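PDB 5D79: berberine bridge enzyme-like 28 from Arabidopsis thaliana, which is an FAD-dependent oxidoreductase of the berberine bridge enzyme-like family, involved in adaptation to salt stress. Local coordinates for residues 285-296 and 391-402. Residues are numbered along the deposited sequence; the frame is centred on the assembly and turned at random.
Sequences FIRTTLERSNKN and PEARLGKIILTP
Thr288 and Leu400 form a hydrogen-bonded pair where strands 285-292 and 396-402 run antiparallel, their axes 4.7 Å apart. Leu400 N gives a nearly straight bond to Thr288 O at 2.7 Å, and Thr288 N returns one to Leu400 O. Leu290 and Ile398 repeat this exchange two residues on. Thr289 and Ile399 between them are a non-hydrogen-bonded pair. Past Glu291 and Lys397, toward Arg292 and Arg394, the backbones part, and a water bridges Arg292 N to the carbonyls of Arg394 and Gly396.

Arg287, Thr289, Ile399 and Thr401 share one face of the sheet. The Arg287 chain bends about its CG-CD bond (chi3 -61°), which brings NH2 to Thr401 OG1 at 2.6 Å, tilted from the guanidinium plane. NE adds a weak bond to the same oxygen. Ile399 CG2 packs over a guanidinium face, 3.6 Å from Arg287 NE. Farther along this face, Glu291 and Lys397 lie side by side in a long salt bridge, OE1 to NZ 3.6 Å. At the Arg292 end its guanidinium lies over Arg394 CA. Its NH1 bonds Asn296 OD1 at 2.9 Å, and NH2 reaches Leu388 O.

These are central strands of a seven-stranded antiparallel sheet, consistent with the substrate-binding domain of berberine bridge enzyme relatives. The Arg287 side chain lies about 5 Å from the bound FAD. Strands 298-306 and 425-434 flank the pair. On the Thr288, Leu290, Ile398 and Leu400 face, helices 263-276 and 441-458 pack through Trp273, Ile270 and Val454.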
# COMPACT_ATOMS: atom_id res chain seq x y z
N PHE A 285 11.64 -14.83 -5.36
CA PHE A 285 11.54 -13.51 -4.76
C PHE A 285 12.59 -13.37 -3.68
O PHE A 285 12.57 -14.13 -2.72
CB PHE A 285 10.14 -13.32 -4.15
CG PHE A 285 9.97 -12.03 -3.39
CD1 PHE A 285 9.66 -10.85 -4.04
CD2 PHE A 285 10.12 -12.00 -2.00
CE1 PHE A 285 9.50 -9.66 -3.33
CE2 PHE A 285 9.96 -10.81 -1.29
CZ PHE A 285 9.65 -9.65 -1.96
N ILE A 286 13.50 -12.41 -3.83
CA ILE A 286 14.54 -12.18 -2.82
C ILE A 286 14.60 -10.72 -2.36
O ILE A 286 15.05 -9.83 -3.10
CB ILE A 286 15.95 -12.57 -3.34
CG1 ILE A 286 15.89 -13.66 -4.41
CG2 ILE A 286 16.86 -13.01 -2.19
CD1 ILE A 286 17.22 -13.86 -5.06
N ARG A 287 14.17 -10.49 -1.13
CA ARG A 287 14.16 -9.16 -0.52
C ARG A 287 15.34 -8.95 0.46
O ARG A 287 15.79 -9.88 1.12
CB ARG A 287 12.82 -8.94 0.20
CG ARG A 287 12.85 -7.92 1.36
CD ARG A 287 11.45 -7.54 1.85
NE ARG A 287 10.66 -6.90 0.80
CZ ARG A 287 9.36 -6.65 0.90
NH1 ARG A 287 8.70 -6.99 2.01
NH2 ARG A 287 8.70 -6.09 -0.11
N THR A 288 15.84 -7.73 0.52
CA THR A 288 16.89 -7.36 1.44
C THR A 288 16.37 -6.28 2.38
O THR A 288 15.88 -5.24 1.93
CB THR A 288 18.16 -6.85 0.70
OG1 THR A 288 18.71 -7.90 -0.11
CG2 THR A 288 19.21 -6.36 1.68
N THR A 289 16.44 -6.53 3.67
CA THR A 289 16.04 -5.52 4.64
C THR A 289 17.21 -5.17 5.54
O THR A 289 17.81 -6.03 6.18
CB THR A 289 14.87 -5.99 5.50
OG1 THR A 289 13.84 -6.52 4.66
CG2 THR A 289 14.33 -4.81 6.34
N LEU A 290 17.53 -3.90 5.59
CA LEU A 290 18.50 -3.40 6.53
C LEU A 290 17.77 -2.84 7.74
O LEU A 290 16.88 -2.00 7.60
CB LEU A 290 19.36 -2.34 5.87
CG LEU A 290 20.03 -2.79 4.58
CD1 LEU A 290 20.97 -1.69 4.12
CD2 LEU A 290 20.78 -4.06 4.83
N GLU A 291 18.13 -3.31 8.93
CA GLU A 291 17.41 -2.96 10.15
C GLU A 291 18.18 -3.44 11.37
O GLU A 291 19.21 -4.09 11.23
CB GLU A 291 16.02 -3.58 10.15
CG GLU A 291 16.09 -5.08 10.18
CD GLU A 291 14.75 -5.73 10.21
OE1 GLU A 291 13.74 -5.01 10.16
OE2 GLU A 291 14.71 -6.97 10.30
N ARG A 292 17.68 -3.12 12.56
CA ARG A 292 18.24 -3.63 13.80
C ARG A 292 17.90 -5.09 14.03
O ARG A 292 16.84 -5.57 13.61
CB ARG A 292 17.75 -2.83 15.01
CG ARG A 292 18.27 -1.43 15.11
CD ARG A 292 19.75 -1.35 15.47
NE ARG A 292 20.20 0.03 15.32
CZ ARG A 292 20.23 0.91 16.31
NH1 ARG A 292 19.86 0.55 17.54
NH2 ARG A 292 20.64 2.16 16.08
N SER A 293 18.79 -5.79 14.72
CA SER A 293 18.52 -7.14 15.19
C SER A 293 18.14 -7.12 16.67
O SER A 293 18.28 -6.09 17.34
CB SER A 293 19.73 -8.05 14.97
OG SER A 293 20.85 -7.59 15.70
N ASN A 294 17.67 -8.26 17.18
CA ASN A 294 17.32 -8.41 18.60
C ASN A 294 18.49 -8.04 19.51
O ASN A 294 18.29 -7.62 20.65
CB ASN A 294 16.87 -9.84 18.91
CG ASN A 294 16.05 -10.47 17.79
OD1 ASN A 294 15.50 -9.77 16.93
ND2 ASN A 294 15.97 -11.80 17.79
N LYS A 295 19.70 -8.22 19.00
CA LYS A 295 20.91 -7.90 19.73
C LYS A 295 21.32 -6.45 19.50
O LYS A 295 22.47 -6.08 19.71
CB LYS A 295 22.04 -8.85 19.33
CG LYS A 295 21.79 -10.31 19.71
CD LYS A 295 22.93 -11.21 19.25
CE LYS A 295 23.13 -12.41 20.16
NZ LYS A 295 24.58 -12.61 20.46
N ASN A 296 20.36 -5.64 19.06
CA ASN A 296 20.52 -4.19 18.92
C ASN A 296 21.72 -3.78 18.05
O ASN A 296 22.42 -2.82 18.36
CB ASN A 296 20.65 -3.54 20.30
CG ASN A 296 20.34 -2.05 20.28
OD1 ASN A 296 19.56 -1.57 19.44
ND2 ASN A 296 20.94 -1.32 21.20
N PRO A 391 20.71 6.41 16.80
CA PRO A 391 19.86 6.03 17.93
C PRO A 391 18.39 6.06 17.54
O PRO A 391 17.64 5.15 17.91
CB PRO A 391 20.16 7.10 18.99
CG PRO A 391 21.46 7.72 18.58
CD PRO A 391 21.48 7.64 17.09
N GLU A 392 18.00 7.08 16.78
CA GLU A 392 16.60 7.26 16.40
C GLU A 392 16.20 6.30 15.25
O GLU A 392 15.04 6.24 14.86
CB GLU A 392 16.34 8.74 16.03
CG GLU A 392 16.88 9.25 14.68
CD GLU A 392 18.35 9.69 14.72
OE1 GLU A 392 19.04 9.40 15.71
OE2 GLU A 392 18.81 10.33 13.73
N ALA A 393 17.16 5.53 14.75
CA ALA A 393 16.85 4.51 13.75
C ALA A 393 16.71 3.10 14.35
O ALA A 393 16.83 2.11 13.62
CB ALA A 393 17.92 4.50 12.66
N ARG A 394 16.47 3.01 15.65
CA ARG A 394 16.34 1.72 16.33
C ARG A 394 15.16 0.91 15.81
O ARG A 394 15.23 -0.32 15.73
CB ARG A 394 16.21 1.89 17.85
CG ARG A 394 16.34 0.55 18.59
CD ARG A 394 16.29 0.70 20.09
NE ARG A 394 14.99 1.21 20.55
CZ ARG A 394 13.94 0.44 20.85
NH1 ARG A 394 14.03 -0.88 20.72
NH2 ARG A 394 12.80 0.99 21.26
N LEU A 395 14.07 1.59 15.47
CA LEU A 395 12.92 0.89 14.90
C LEU A 395 12.69 1.26 13.44
O LEU A 395 11.58 1.18 12.93
CB LEU A 395 11.66 1.17 15.71
CG LEU A 395 11.70 0.72 17.18
CD1 LEU A 395 10.30 0.75 17.76
CD2 LEU A 395 12.32 -0.66 17.31
N GLY A 396 13.78 1.62 12.77
CA GLY A 396 13.73 1.99 11.37
C GLY A 396 14.18 0.89 10.43
O GLY A 396 14.89 -0.04 10.82
N LYS A 397 13.76 0.99 9.17
CA LYS A 397 14.06 -0.02 8.17
C LYS A 397 14.41 0.62 6.82
O LYS A 397 13.85 1.66 6.44
CB LYS A 397 12.86 -0.97 7.99
CG LYS A 397 12.30 -1.52 9.28
CD LYS A 397 11.33 -2.68 9.06
CE LYS A 397 10.98 -3.32 10.40
NZ LYS A 397 10.15 -4.55 10.28
N ILE A 398 15.34 -0.01 6.09
CA ILE A 398 15.49 0.26 4.66
C ILE A 398 15.28 -1.06 3.92
O ILE A 398 16.02 -2.02 4.11
CB ILE A 398 16.85 0.89 4.35
CG1 ILE A 398 16.86 2.32 4.90
CG2 ILE A 398 17.12 0.91 2.86
CD1 ILE A 398 18.23 2.94 4.97
N ILE A 399 14.21 -1.10 3.13
CA ILE A 399 13.72 -2.35 2.56
C ILE A 399 13.87 -2.34 1.05
O ILE A 399 13.32 -1.48 0.38
CB ILE A 399 12.23 -2.59 2.93
CG1 ILE A 399 11.98 -2.34 4.42
CG2 ILE A 399 11.81 -4.02 2.59
CD1 ILE A 399 10.54 -1.99 4.76
N LEU A 400 14.60 -3.31 0.52
CA LEU A 400 14.84 -3.39 -0.92
C LEU A 400 14.01 -4.53 -1.52
O LEU A 400 14.23 -5.70 -1.23
CB LEU A 400 16.34 -3.57 -1.22
CG LEU A 400 17.29 -2.37 -1.07
CD1 LEU A 400 17.40 -1.90 0.37
CD2 LEU A 400 18.66 -2.73 -1.59
N THR A 401 13.07 -4.15 -2.38
CA THR A 401 12.11 -5.07 -2.98
C THR A 401 12.38 -5.24 -4.48
O THR A 401 12.25 -4.29 -5.24
CB THR A 401 10.68 -4.57 -2.75
OG1 THR A 401 10.43 -4.56 -1.35
CG2 THR A 401 9.67 -5.48 -3.41
N PRO A 402 12.73 -6.46 -4.91
CA PRO A 402 13.14 -6.66 -6.30
C PRO A 402 11.98 -6.59 -7.29
O PRO A 402 10.92 -7.18 -7.07
CB PRO A 402 13.75 -8.07 -6.27
CG PRO A 402 12.92 -8.78 -5.22
CD PRO A 402 12.61 -7.73 -4.18
O HOH W 1 15.37 -1.61 13.13
O HOH W 2 19.25 0.05 12.59